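Local coordinates for protein toxin FitB (Neisseria gonorrhoeae, PDB 2H1C) that serves as the toxin of a type II toxin-antitoxin pair, joining FitA in a promoter-binding complex, and slows bacterial passage across human epithelial cells, at residues 2-7 with 117-122; 32-37 with 72-77; 42-47 with 62-67; 80-85 with 111-116; 96-101 with 126-131. All coordinates share one frame; numbering follows the deposited sequence.

Starting at the N terminus, strand 2-4 opens the longest loop, which contact 1 closes more than a hundred residues later by pairing it with strand 117-119. Nested inside it, contact 2 sets strand 75-76 beside 33-36, the next neighbour of strand 2-4 in the parallel sheet. Contact 3, nested in turn within contact 2, joins helices 37-48 and 53-67. Contact 4 follows contact 2 in series, still inside the loop of contact 1, and packs helix 80-94 on the end of helix 102-114. Contact 5 crosses both contact 1 and contact 4: it ties the loop at 96-101 to the end of helix 124-128.

Contact 1 (2-7 with 117-122); sequences ILLDTN and TVATRD. With SO4 (sulfate ion), chain D.
Ile-2 begins the pairing of two neighbouring strands, 2-4 and 117-119, at the centre of the parallel PIN-domain sheet. Its CG1 lies beside the backbone N, and from there CD1 reaches Thr-117 CB at 3.6 Å, while CG2 leans toward Ala-119 CB on the same sheet face. Leu-3 supplies both backbone bonds of its step: its N donates to Thr-117 O (2.9 Å) and its O accepts from Ala-119 N (3.0 Å), in both cases with the donor above the carbonyl plane. Its side chain goes to the other face, with Val-118, where Ala-111 of helix 102-114 packs on both. Leu-4 returns to the first face and sets CD2 3.9 Å from Ala-119 CB, beside Trp-24 of helix 19-27. Asp-5 ends the ladder, its N meeting Ala-119 O at 3.0 Å almost along the C=O axis. With CG anti to the backbone N (chi1 -164°), its carboxylate runs alongside Thr-120, whose OG1 donates to OD2 at 2.8 Å. Asn-7 adopts the crowded chi1 (61°), which turns OD1 back to take the N-H of Arg-121 at 2.8 Å. The extended Arg-121 side chain holds, with NH1 and NH2, a sulfate ion, probably from the crystallisation liquor, that Arg-14 also binds. Thr-120 OG1 also accepts from Asp-122 N in an ST turn, so the hydroxyl that orients Asp-5 is itself positioned by backbone. Asp-5 is a predicted magnesium ligand; Thr-120 would then be a second-shell residue, and its donated bond, on the anti side of OD2, would steady the carboxylate.

Contact 2 (32-37 with 72-77); sequences DVYLSA and AGRILP. With MG (magnesium ion), chain H.
Arg-74 crosses the ring of Tyr-34 at about a right angle. Its CB sits 3.5 Å from Tyr-34 CD2, and CG, next along, lies 3.8 Å from Tyr-34 CE2. CD rides over the ring face in a CH-pi contact, 4.1 Å from the Tyr-34 centroid and 21° off the normal. There the chain bends at chi3 and turns NE to Val-33 O, a 2.7 Å hydrogen bond of 159° lying in the guanidinium plane, which stands 78° from the ring. NH2 adds a weak bond to the same carbonyl and a further one to Leu-70 O. The backbone behind this side chain brings strand 75-76 in parallel to strand 33-36, as an edge strand within this chain of the parallel PIN-domain sheet. Leu-35 N donates to Arg-74 O at 3.0 Å, and Leu-35 O accepts from Leu-76 N at 2.7 Å, both nearly along the C=O axes. Ala-37 N then donates to Leu-76 O at 2.8 Å. On the face shared with Leu-76, whose CD1 packs against Tyr-34 CB, Ser-36 turns OG anti to its backbone N; OG binds at 2.6 Å a magnesium ion whose site includes Leu-76 and Thr-110, and caps the following helix through Ile-38 N.

Contact 3 (42-47 with 62-67); sequences ELRLGV and RLEQSI
Arg-44 NH2 is gripped by two carboxylates: Glu-64 OE1 of its own chain, 2.9 Å away in a bond of 160°, and Glu-80 OE2 of the second subunit, in an intersubunit salt bridge. The hold on Glu-64 is doubled, since Arg-44 NE also meets Glu-64 OE2 at 2.9 Å. The guanidinium therefore presents its NE side to the carboxylate, one nitrogen to each oxygen, and both oxygens use their syn lone pairs. The two planes are only 20° apart, so the charged groups lie almost in one plane. Arg-44 reaches there as an extended chain from CG to NE, whereas Glu-64 bends at chi2 to bring its carboxylate across it. Two carboxylates would be expected to stabilise the protonated, charged guanidinium.

Helices 37-48 and 53-67 follow each other between strands 33-36 and 75-76 of the PIN fold, and the segments here run 135° apart with axes 11.4 Å from each other, a spacing that side chains have to bridge. Beside the salt bridge Leu-63 does this: CG is anti to its backbone N, and CD2 lies 3.8 Å from Arg-44 CG, the aliphatic stem of the same side chain that binds Glu-64. Leu-63 CD2 also reaches Val-47 CG2 at 4.1 Å and, more loosely, Leu-43 CB. The second helix widens into a pi-type turn at its end, where Arg-62 O accepts from both Ser-66 N and Ile-67 N, at 2.9 Å each. Val-47 and Ile-67 pack against apolar side chains of the bound peptide, and Arg-62 NE makes a salt bridge with an acidic one.

Contact 4 (80-85 with 111-116); sequences EPVAAI and AKQHSL
Ile-85 places CG1 beside its backbone N (chi1 -65°) and runs on extended, which sends CD1 out to Gln-113. Gln-113 turns the other way: CG is anti to its backbone N (chi1 -156°) and the chain then bends at chi2 (-81°), so that its aliphatic part lies across the isoleucine tip at about a right angle. Ile-85 CD1 comes to 3.4 Å from Gln-113 CB and equally 3.4 Å from Gln-113 CG, a tight seat on the two methylenes. From the preceding turn Val-82 adds CG2, 4.0 Å from Gln-113 CG. The other branch of Ile-85, CG2, meets the stem of Lys-112 obliquely, nearest to CD at 3.7 Å. Lys-112 bends at chi3 just beyond, and its NZ is spent on the carbonyl of Ala-129. Pro-81 only grazes the Gln-113 amide, and no hydrogen bond joins the two segments. The amide oxygen folds back over its own neighbour instead: Gln-113 OE1 stands above the face of the His-114 imidazole, 2.9 Å from His-114 NE2, at an angle too poor for a hydrogen bond.

The helix of Gln-113 closes in a Schellman motif at Ser-115, whose positive phi lets Leu-116 N reach back to Ala-111 O at 2.8 Å. The packing thus joins the first turns of helix 80-94 to the last turn of helix 102-114. Val-82 also touches Ala-109 and Thr-110 of helix 102-114, and Ile-85 touches Ala-109; His-114 and Leu-116 lean on Leu-76 of strand 75-76, and Ala-111 and Leu-116 on Leu-3 of strand 2-4.

Contact 5 (96-101 with 126-131); sequences HGKEIA and FFAADV
The loop between helices 80-94 and 102-114 packs here on the C-terminal end of helix 124-128: the loop residues follow the Schellman end of helix 80-94, closed by Gly-97 at positive phi, while the alanines lie in the last turn of helix 124-128, just before Asp-130 ends it. Ala-128 carries the contact with its methyl. Lys-98, with CG anti to its carbonyl carbon and the chain extended as far as CE, lays its stem along this methyl: Lys-98 CB and CD each lie 3.6 Å from Ala-128 CB. The chain bends at chi4, and Lys-98 NZ stays 6.5 Å from Asp-130 OD2, so that any attraction between the two is only long-range. Two residues on, Ile-100 places CG1 beside its own backbone N (chi1 -57°), and the extended tip slides over the peptide joining Ala-128 to Ala-129: CD1 is 3.8 Å from Ala-128 C, 3.7 Å from Ala-129 N and 3.9 Å from Ala-129 CB. Glu-99 O is buried by the contact without a polar partner, 4.4 Å from Ala-128 CB. Ile-89 and Ala-93 of helix 80-94 also pack on Ile-100, and its side chain approaches Asp-104, a predicted magnesium ligand. The arrangement is ordinary loop-on-helix packing in the PIN domain, small alanines at a Schellman-capped helix end receiving a lysine stem and an isoleucine tip.

Contact 1 (2-7 with 117-122)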
# COMPACT_ATOMS: atom_id res chain seq x y z
N ILE A 2 2.46 13.75 -14.16
CA ILE A 2 1.42 13.76 -13.13
C ILE A 2 1.03 12.39 -12.59
O ILE A 2 0.99 11.41 -13.34
CB ILE A 2 0.13 14.43 -13.69
CG1 ILE A 2 0.33 15.95 -13.82
CG2 ILE A 2 -1.07 14.15 -12.77
CD1 ILE A 2 0.50 16.66 -12.50
N LEU A 3 0.77 12.33 -11.29
CA LEU A 3 0.28 11.12 -10.62
C LEU A 3 -1.11 11.53 -10.13
O LEU A 3 -1.23 12.38 -9.25
CB LEU A 3 1.15 10.74 -9.41
CG LEU A 3 0.75 9.40 -8.76
CD1 LEU A 3 1.00 8.25 -9.75
CD2 LEU A 3 1.55 9.17 -7.47
N LEU A 4 -2.16 10.95 -10.71
CA LEU A 4 -3.52 11.32 -10.30
C LEU A 4 -3.96 10.59 -9.04
O LEU A 4 -3.91 9.37 -9.00
CB LEU A 4 -4.52 10.97 -11.40
CG LEU A 4 -4.46 11.62 -12.78
CD1 LEU A 4 -5.59 11.03 -13.62
CD2 LEU A 4 -4.58 13.13 -12.66
N ASP A 5 -4.40 11.35 -8.03
CA ASP A 5 -4.87 10.79 -6.75
C ASP A 5 -6.32 10.34 -7.00
O ASP A 5 -6.97 10.79 -7.95
CB ASP A 5 -4.82 11.91 -5.68
CG ASP A 5 -4.92 11.39 -4.23
OD1 ASP A 5 -4.63 10.20 -3.97
OD2 ASP A 5 -5.26 12.20 -3.33
N THR A 6 -6.83 9.46 -6.15
CA THR A 6 -8.18 8.94 -6.33
C THR A 6 -9.29 9.98 -6.46
O THR A 6 -10.20 9.82 -7.27
CB THR A 6 -8.54 8.00 -5.16
OG1 THR A 6 -7.55 6.98 -5.07
CG2 THR A 6 -9.90 7.37 -5.38
N ASN A 7 -9.23 11.04 -5.67
CA ASN A 7 -10.29 12.04 -5.70
C ASN A 7 -10.37 12.82 -7.00
O ASN A 7 -11.41 13.40 -7.31
CB ASN A 7 -10.17 12.98 -4.50
CG ASN A 7 -8.85 13.75 -4.50
OD1 ASN A 7 -8.59 14.56 -5.39
ND2 ASN A 7 -8.03 13.50 -3.49
N THR A 117 4.27 15.06 -10.09
CA THR A 117 3.49 16.03 -9.32
C THR A 117 2.17 15.32 -9.03
O THR A 117 1.55 14.76 -9.94
CB THR A 117 3.15 17.28 -10.14
OG1 THR A 117 4.35 17.98 -10.47
CG2 THR A 117 2.23 18.19 -9.33
N VAL A 118 1.73 15.35 -7.78
CA VAL A 118 0.48 14.72 -7.40
C VAL A 118 -0.70 15.66 -7.65
O VAL A 118 -0.67 16.82 -7.25
CB VAL A 118 0.46 14.35 -5.89
CG1 VAL A 118 -0.91 13.77 -5.51
CG2 VAL A 118 1.56 13.32 -5.59
N ALA A 119 -1.72 15.17 -8.35
CA ALA A 119 -2.92 15.96 -8.60
C ALA A 119 -3.92 15.45 -7.55
O ALA A 119 -4.27 14.26 -7.54
CB ALA A 119 -3.46 15.70 -10.01
N THR A 120 -4.39 16.35 -6.68
CA THR A 120 -5.32 15.96 -5.61
C THR A 120 -6.08 17.14 -5.04
O THR A 120 -5.61 18.27 -5.11
CB THR A 120 -4.56 15.32 -4.45
OG1 THR A 120 -5.48 14.98 -3.40
CG2 THR A 120 -3.52 16.29 -3.90
N ARG A 121 -7.25 16.88 -4.48
CA ARG A 121 -8.06 17.94 -3.88
C ARG A 121 -7.53 18.27 -2.49
O ARG A 121 -7.61 19.42 -2.04
CB ARG A 121 -9.51 17.49 -3.77
CG ARG A 121 -10.47 18.62 -3.38
CD ARG A 121 -11.91 18.15 -3.37
NE ARG A 121 -12.84 19.28 -3.35
CZ ARG A 121 -14.16 19.16 -3.40
NH1 ARG A 121 -14.71 17.96 -3.47
NH2 ARG A 121 -14.93 20.24 -3.38
N ASP A 122 -6.98 17.26 -1.82
CA ASP A 122 -6.42 17.39 -0.47
C ASP A 122 -4.90 17.47 -0.52
O ASP A 122 -4.22 16.44 -0.43
CB ASP A 122 -6.83 16.18 0.38
CG ASP A 122 -8.33 16.12 0.61
OD1 ASP A 122 -8.80 15.06 1.08
OD2 ASP A 122 -9.04 17.11 0.33
S SO4 D . -18.39 18.92 -3.35
O1 SO4 D . -19.12 17.87 -2.78
O2 SO4 D . -17.61 19.68 -2.35
O3 SO4 D . -19.19 19.92 -3.95
O4 SO4 D . -17.36 18.42 -4.17

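Contact 2 (32-37 with 72-77)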
# COMPACT_ATOMS: atom_id res chain seq x y z
N ASP A 32 1.81 11.26 -20.19
CA ASP A 32 2.47 11.90 -19.07
C ASP A 32 1.67 11.77 -17.77
O ASP A 32 2.00 12.40 -16.77
CB ASP A 32 2.68 13.40 -19.37
CG ASP A 32 3.57 13.65 -20.59
OD1 ASP A 32 4.08 12.68 -21.19
OD2 ASP A 32 3.75 14.83 -20.95
N VAL A 33 0.60 10.96 -17.80
CA VAL A 33 -0.23 10.80 -16.62
C VAL A 33 -0.14 9.37 -16.09
O VAL A 33 -0.32 8.41 -16.84
CB VAL A 33 -1.70 11.15 -16.93
CG1 VAL A 33 -2.52 11.11 -15.65
CG2 VAL A 33 -1.77 12.55 -17.55
N TYR A 34 0.14 9.24 -14.79
CA TYR A 34 0.29 7.94 -14.14
C TYR A 34 -0.71 7.68 -13.00
O TYR A 34 -1.34 8.61 -12.47
CB TYR A 34 1.70 7.83 -13.54
CG TYR A 34 2.82 7.89 -14.55
CD1 TYR A 34 3.16 9.09 -15.17
CD2 TYR A 34 3.47 6.72 -14.94
CE1 TYR A 34 4.13 9.13 -16.17
CE2 TYR A 34 4.45 6.74 -15.95
CZ TYR A 34 4.77 7.95 -16.56
OH TYR A 34 5.70 7.98 -17.58
N LEU A 35 -0.85 6.41 -12.63
CA LEU A 35 -1.71 6.02 -11.51
C LEU A 35 -0.89 5.09 -10.61
O LEU A 35 -0.09 4.29 -11.11
CB LEU A 35 -2.94 5.23 -11.99
CG LEU A 35 -4.03 5.92 -12.81
CD1 LEU A 35 -5.10 4.89 -13.18
CD2 LEU A 35 -4.65 7.05 -11.99
N SER A 36 -1.06 5.22 -9.30
CA SER A 36 -0.38 4.32 -8.38
C SER A 36 -1.25 3.08 -8.30
O SER A 36 -2.48 3.18 -8.40
CB SER A 36 -0.30 4.93 -6.98
OG SER A 36 -0.12 3.90 -6.00
N ALA A 37 -0.63 1.92 -8.12
CA ALA A 37 -1.40 0.70 -7.98
C ALA A 37 -2.34 0.83 -6.76
O ALA A 37 -3.39 0.19 -6.70
CB ALA A 37 -0.44 -0.49 -7.79
N ALA A 72 -2.18 1.77 -19.43
CA ALA A 72 -1.35 0.59 -19.65
C ALA A 72 0.13 0.99 -19.60
O ALA A 72 0.56 1.93 -20.27
CB ALA A 72 -1.69 -0.03 -21.01
N GLY A 73 0.90 0.27 -18.79
CA GLY A 73 2.31 0.57 -18.68
C GLY A 73 2.61 1.74 -17.76
O GLY A 73 3.78 2.07 -17.56
N ARG A 74 1.57 2.37 -17.20
CA ARG A 74 1.78 3.52 -16.31
C ARG A 74 1.05 3.41 -14.96
O ARG A 74 0.65 4.42 -14.35
CB ARG A 74 1.39 4.83 -17.03
CG ARG A 74 2.08 5.01 -18.40
CD ARG A 74 1.99 6.45 -18.94
NE ARG A 74 0.63 6.96 -18.85
CZ ARG A 74 -0.37 6.56 -19.62
NH1 ARG A 74 -0.16 5.67 -20.57
NH2 ARG A 74 -1.59 7.01 -19.39
N ILE A 75 0.84 2.17 -14.51
CA ILE A 75 0.24 1.90 -13.20
C ILE A 75 1.47 1.53 -12.39
O ILE A 75 2.06 0.45 -12.56
CB ILE A 75 -0.77 0.74 -13.29
CG1 ILE A 75 -1.95 1.19 -14.15
CG2 ILE A 75 -1.26 0.32 -11.89
CD1 ILE A 75 -3.02 0.13 -14.34
N LEU A 76 1.87 2.44 -11.52
CA LEU A 76 3.09 2.30 -10.72
C LEU A 76 2.98 1.48 -9.45
O LEU A 76 2.17 1.78 -8.58
CB LEU A 76 3.61 3.69 -10.37
CG LEU A 76 3.81 4.62 -11.58
CD1 LEU A 76 4.09 6.04 -11.09
CD2 LEU A 76 4.95 4.09 -12.43
N PRO A 77 3.84 0.47 -9.29
CA PRO A 77 3.73 -0.33 -8.05
C PRO A 77 4.35 0.29 -6.81
O PRO A 77 5.17 1.21 -6.89
CB PRO A 77 4.42 -1.65 -8.44
CG PRO A 77 5.54 -1.18 -9.34
CD PRO A 77 4.82 -0.12 -10.22
MG MG H . 2.30 2.97 -5.89

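Contact 3 (42-47 with 62-67)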
# COMPACT_ATOMS: atom_id res chain seq x y z
N GLU A 42 -8.04 1.26 -4.81
CA GLU A 42 -9.14 2.00 -4.19
C GLU A 42 -10.28 2.22 -5.17
O GLU A 42 -11.45 2.17 -4.77
CB GLU A 42 -8.65 3.35 -3.65
CG GLU A 42 -7.45 3.24 -2.71
CD GLU A 42 -6.99 4.58 -2.17
OE1 GLU A 42 -7.17 5.60 -2.88
OE2 GLU A 42 -6.44 4.61 -1.04
N LEU A 43 -9.96 2.48 -6.44
CA LEU A 43 -11.01 2.65 -7.45
C LEU A 43 -11.77 1.34 -7.60
O LEU A 43 -13.00 1.32 -7.60
CB LEU A 43 -10.41 3.04 -8.81
CG LEU A 43 -9.81 4.45 -8.82
CD1 LEU A 43 -9.03 4.69 -10.11
CD2 LEU A 43 -10.94 5.45 -8.66
N ARG A 44 -11.04 0.23 -7.73
CA ARG A 44 -11.69 -1.06 -7.88
C ARG A 44 -12.54 -1.42 -6.66
O ARG A 44 -13.62 -2.00 -6.81
CB ARG A 44 -10.65 -2.17 -8.15
CG ARG A 44 -10.12 -2.17 -9.60
CD ARG A 44 -8.89 -3.06 -9.75
NE ARG A 44 -8.59 -3.35 -11.15
CZ ARG A 44 -7.43 -3.82 -11.60
NH1 ARG A 44 -6.43 -4.05 -10.75
NH2 ARG A 44 -7.28 -4.06 -12.90
N LEU A 45 -12.08 -1.08 -5.46
CA LEU A 45 -12.83 -1.38 -4.24
C LEU A 45 -14.11 -0.56 -4.20
O LEU A 45 -15.19 -1.07 -3.87
CB LEU A 45 -11.96 -1.08 -3.01
CG LEU A 45 -12.63 -1.23 -1.65
CD1 LEU A 45 -13.25 -2.62 -1.51
CD2 LEU A 45 -11.60 -0.98 -0.55
N GLY A 46 -13.99 0.72 -4.55
CA GLY A 46 -15.15 1.61 -4.57
C GLY A 46 -16.23 1.08 -5.49
O GLY A 46 -17.42 1.05 -5.13
N VAL A 47 -15.83 0.64 -6.67
CA VAL A 47 -16.81 0.10 -7.61
C VAL A 47 -17.44 -1.17 -7.04
O VAL A 47 -18.66 -1.35 -7.12
CB VAL A 47 -16.17 -0.24 -8.97
CG1 VAL A 47 -17.19 -0.95 -9.86
CG2 VAL A 47 -15.69 1.05 -9.65
N ARG A 62 -16.60 -0.69 -17.51
CA ARG A 62 -15.96 0.51 -18.00
C ARG A 62 -14.59 0.75 -17.37
O ARG A 62 -13.65 1.16 -18.06
CB ARG A 62 -16.86 1.72 -17.77
CG ARG A 62 -18.09 1.69 -18.64
CD ARG A 62 -17.71 1.75 -20.11
NE ARG A 62 -18.91 1.76 -20.94
CZ ARG A 62 -19.62 0.68 -21.25
NH1 ARG A 62 -19.25 -0.51 -20.79
NH2 ARG A 62 -20.72 0.78 -21.98
N LEU A 63 -14.47 0.49 -16.08
CA LEU A 63 -13.18 0.68 -15.42
C LEU A 63 -12.12 -0.24 -16.03
O LEU A 63 -11.04 0.20 -16.44
CB LEU A 63 -13.29 0.39 -13.92
CG LEU A 63 -11.98 0.56 -13.14
CD1 LEU A 63 -11.46 2.00 -13.28
CD2 LEU A 63 -12.22 0.22 -11.68
N GLU A 64 -12.45 -1.52 -16.10
CA GLU A 64 -11.50 -2.51 -16.60
C GLU A 64 -11.21 -2.46 -18.10
O GLU A 64 -10.05 -2.57 -18.53
CB GLU A 64 -11.99 -3.92 -16.22
CG GLU A 64 -12.16 -4.16 -14.71
CD GLU A 64 -10.88 -3.92 -13.90
OE1 GLU A 64 -9.77 -4.11 -14.44
OE2 GLU A 64 -10.99 -3.56 -12.70
N GLN A 65 -12.26 -2.27 -18.90
CA GLN A 65 -12.10 -2.26 -20.36
C GLN A 65 -11.95 -0.92 -21.05
O GLN A 65 -11.55 -0.88 -22.22
CB GLN A 65 -13.28 -3.00 -21.01
CG GLN A 65 -13.33 -4.50 -20.71
CD GLN A 65 -12.05 -5.21 -21.14
OE1 GLN A 65 -11.20 -5.54 -20.30
NE2 GLN A 65 -11.90 -5.44 -22.44
N SER A 66 -12.26 0.17 -20.37
CA SER A 66 -12.16 1.49 -21.00
C SER A 66 -11.24 2.47 -20.30
O SER A 66 -10.51 3.23 -20.95
CB SER A 66 -13.55 2.13 -21.10
OG SER A 66 -14.39 1.41 -21.98
N ILE A 67 -11.28 2.48 -18.97
CA ILE A 67 -10.45 3.43 -18.21
C ILE A 67 -9.02 2.98 -17.97
O ILE A 67 -8.08 3.66 -18.38
CB ILE A 67 -11.11 3.78 -16.85
CG1 ILE A 67 -12.44 4.49 -17.09
CG2 ILE A 67 -10.19 4.71 -16.04
CD1 ILE A 67 -13.27 4.63 -15.83

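Contact 4 (80-85 with 111-116)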
# COMPACT_ATOMS: atom_id res chain seq x y z
N GLU A 80 10.00 -2.01 -3.24
CA GLU A 80 11.03 -1.72 -2.24
C GLU A 80 11.60 -0.30 -2.21
O GLU A 80 11.74 0.30 -1.15
CB GLU A 80 12.17 -2.76 -2.34
CG GLU A 80 13.26 -2.59 -1.29
CD GLU A 80 14.25 -1.50 -1.65
OE1 GLU A 80 14.66 -1.45 -2.83
OE2 GLU A 80 14.63 -0.71 -0.77
N PRO A 81 11.94 0.27 -3.38
CA PRO A 81 12.48 1.63 -3.42
C PRO A 81 11.46 2.66 -2.89
O PRO A 81 11.82 3.61 -2.18
CB PRO A 81 12.78 1.85 -4.90
CG PRO A 81 13.09 0.47 -5.38
CD PRO A 81 12.04 -0.37 -4.70
N VAL A 82 10.20 2.46 -3.25
CA VAL A 82 9.14 3.36 -2.80
C VAL A 82 8.95 3.22 -1.29
O VAL A 82 8.65 4.20 -0.59
CB VAL A 82 7.81 3.05 -3.49
CG1 VAL A 82 6.75 4.07 -3.06
CG2 VAL A 82 7.99 3.10 -5.00
N ALA A 83 9.11 2.01 -0.78
CA ALA A 83 8.98 1.78 0.65
C ALA A 83 10.01 2.61 1.43
O ALA A 83 9.71 3.13 2.50
CB ALA A 83 9.15 0.29 0.97
N ALA A 84 11.22 2.73 0.89
CA ALA A 84 12.26 3.52 1.55
C ALA A 84 11.86 4.99 1.64
O ALA A 84 12.02 5.63 2.67
CB ALA A 84 13.59 3.40 0.80
N ILE A 85 11.34 5.51 0.53
CA ILE A 85 10.91 6.91 0.48
C ILE A 85 9.72 7.12 1.43
O ILE A 85 9.63 8.14 2.12
CB ILE A 85 10.54 7.29 -0.96
CG1 ILE A 85 11.80 7.21 -1.82
CG2 ILE A 85 9.91 8.70 -1.00
CD1 ILE A 85 11.57 7.31 -3.31
N ALA A 111 5.06 9.16 -6.04
CA ALA A 111 5.31 10.36 -6.83
C ALA A 111 6.75 10.85 -6.68
O ALA A 111 7.41 11.17 -7.67
CB ALA A 111 4.34 11.47 -6.42
N LYS A 112 7.26 10.89 -5.46
CA LYS A 112 8.63 11.35 -5.25
C LYS A 112 9.63 10.43 -5.94
O LYS A 112 10.59 10.90 -6.57
CB LYS A 112 8.94 11.43 -3.74
CG LYS A 112 10.39 11.81 -3.43
CD LYS A 112 10.58 12.21 -1.97
CE LYS A 112 10.00 13.59 -1.69
NZ LYS A 112 10.32 14.10 -0.31
N GLN A 113 9.40 9.12 -5.84
CA GLN A 113 10.28 8.14 -6.45
C GLN A 113 10.37 8.30 -7.97
O GLN A 113 11.43 8.09 -8.56
CB GLN A 113 9.79 6.73 -6.09
CG GLN A 113 10.85 5.65 -6.14
CD GLN A 113 11.12 5.17 -7.53
OE1 GLN A 113 10.18 4.88 -8.28
NE2 GLN A 113 12.39 5.05 -7.88
N HIS A 114 9.26 8.70 -8.59
CA HIS A 114 9.19 8.88 -10.04
C HIS A 114 9.22 10.32 -10.53
O HIS A 114 8.99 10.58 -11.71
CB HIS A 114 7.92 8.21 -10.57
CG HIS A 114 7.92 6.72 -10.42
ND1 HIS A 114 8.62 5.89 -11.27
CD2 HIS A 114 7.34 5.91 -9.50
CE1 HIS A 114 8.47 4.64 -10.88
NE2 HIS A 114 7.69 4.62 -9.81
N SER A 115 9.48 11.25 -9.61
CA SER A 115 9.55 12.68 -9.94
C SER A 115 8.26 13.21 -10.52
O SER A 115 8.27 13.98 -11.49
CB SER A 115 10.70 12.93 -10.92
OG SER A 115 11.93 12.58 -10.34
N LEU A 116 7.14 12.82 -9.93
CA LEU A 116 5.84 13.26 -10.42
C LEU A 116 5.18 14.28 -9.51
O LEU A 116 5.46 14.32 -8.32
CB LEU A 116 4.89 12.06 -10.51
CG LEU A 116 5.51 10.87 -11.24
CD1 LEU A 116 4.56 9.67 -11.15
CD2 LEU A 116 5.74 11.24 -12.69

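Contact 5 (96-101 with 126-131)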
# COMPACT_ATOMS: atom_id res chain seq x y z
N HIS A 96 8.35 16.39 12.80
CA HIS A 96 8.22 17.83 12.57
C HIS A 96 6.79 18.35 12.75
O HIS A 96 6.42 19.41 12.23
CB HIS A 96 8.75 18.18 11.18
CG HIS A 96 10.24 18.09 11.07
ND1 HIS A 96 10.92 16.89 11.12
CD2 HIS A 96 11.18 19.06 10.96
CE1 HIS A 96 12.22 17.12 11.06
NE2 HIS A 96 12.40 18.43 10.96
N GLY A 97 6.00 17.57 13.48
CA GLY A 97 4.62 17.94 13.76
C GLY A 97 3.68 18.05 12.58
O GLY A 97 2.66 18.74 12.67
N LYS A 98 4.01 17.37 11.49
CA LYS A 98 3.18 17.38 10.28
C LYS A 98 2.36 16.09 10.25
O LYS A 98 2.77 15.07 10.81
CB LYS A 98 4.05 17.47 9.03
CG LYS A 98 5.05 18.63 9.03
CD LYS A 98 5.89 18.66 7.76
CE LYS A 98 7.09 19.60 7.90
NZ LYS A 98 6.71 20.99 8.29
N GLU A 99 1.22 16.13 9.57
CA GLU A 99 0.35 14.96 9.50
C GLU A 99 0.24 14.34 8.11
O GLU A 99 -0.09 15.03 7.13
CB GLU A 99 -1.04 15.34 10.01
CG GLU A 99 -1.60 16.60 9.36
CD GLU A 99 -2.66 17.27 10.22
OE1 GLU A 99 -2.32 17.70 11.35
OE2 GLU A 99 -3.83 17.37 9.77
N ILE A 100 0.54 13.05 8.03
CA ILE A 100 0.46 12.29 6.79
C ILE A 100 -0.05 10.88 7.12
O ILE A 100 0.61 10.13 7.84
CB ILE A 100 1.84 12.14 6.09
CG1 ILE A 100 2.45 13.52 5.83
CG2 ILE A 100 1.68 11.38 4.77
CD1 ILE A 100 3.81 13.48 5.16
N ALA A 101 -1.21 10.53 6.58
CA ALA A 101 -1.80 9.22 6.80
C ALA A 101 -1.10 8.20 5.91
O ALA A 101 -0.48 8.58 4.91
CB ALA A 101 -3.29 9.26 6.48
N PHE A 126 0.46 16.02 1.24
CA PHE A 126 1.53 16.04 0.25
C PHE A 126 2.49 17.20 0.43
O PHE A 126 3.67 17.09 0.11
CB PHE A 126 0.92 16.02 -1.15
CG PHE A 126 0.05 14.82 -1.39
CD1 PHE A 126 -1.32 14.88 -1.18
CD2 PHE A 126 0.62 13.60 -1.78
CE1 PHE A 126 -2.13 13.75 -1.35
CE2 PHE A 126 -0.17 12.46 -1.95
CZ PHE A 126 -1.55 12.54 -1.73
N PHE A 127 2.01 18.31 0.98
CA PHE A 127 2.89 19.44 1.22
C PHE A 127 3.88 19.01 2.29
O PHE A 127 5.08 19.30 2.20
CB PHE A 127 2.08 20.65 1.68
CG PHE A 127 1.53 21.47 0.56
CD1 PHE A 127 2.36 21.91 -0.46
CD2 PHE A 127 0.19 21.84 0.54
CE1 PHE A 127 1.88 22.71 -1.49
CE2 PHE A 127 -0.31 22.65 -0.48
CZ PHE A 127 0.54 23.08 -1.50
N ALA A 128 3.39 18.30 3.30
CA ALA A 128 4.23 17.83 4.40
C ALA A 128 5.22 16.76 3.92
O ALA A 128 6.27 16.56 4.53
CB ALA A 128 3.36 17.29 5.52
N ALA A 129 4.88 16.08 2.83
CA ALA A 129 5.75 15.04 2.28
C ALA A 129 6.81 15.69 1.39
O ALA A 129 7.69 15.01 0.86
CB ALA A 129 4.92 14.05 1.47
N ASP A 130 6.73 17.01 1.22
CA ASP A 130 7.68 17.72 0.38
C ASP A 130 7.66 17.20 -1.06
O ASP A 130 8.70 17.04 -1.69
CB ASP A 130 9.10 17.59 0.95
CG ASP A 130 9.36 18.53 2.12
OD1 ASP A 130 9.39 19.76 1.89
OD2 ASP A 130 9.53 18.04 3.26
N VAL A 131 6.46 16.93 -1.56
CA VAL A 131 6.31 16.45 -2.93
C VAL A 131 5.49 17.49 -3.68
O VAL A 131 4.60 18.11 -3.10
CB VAL A 131 5.59 15.07 -2.99
CG1 VAL A 131 5.37 14.65 -4.42
CG2 VAL A 131 6.43 14.02 -2.27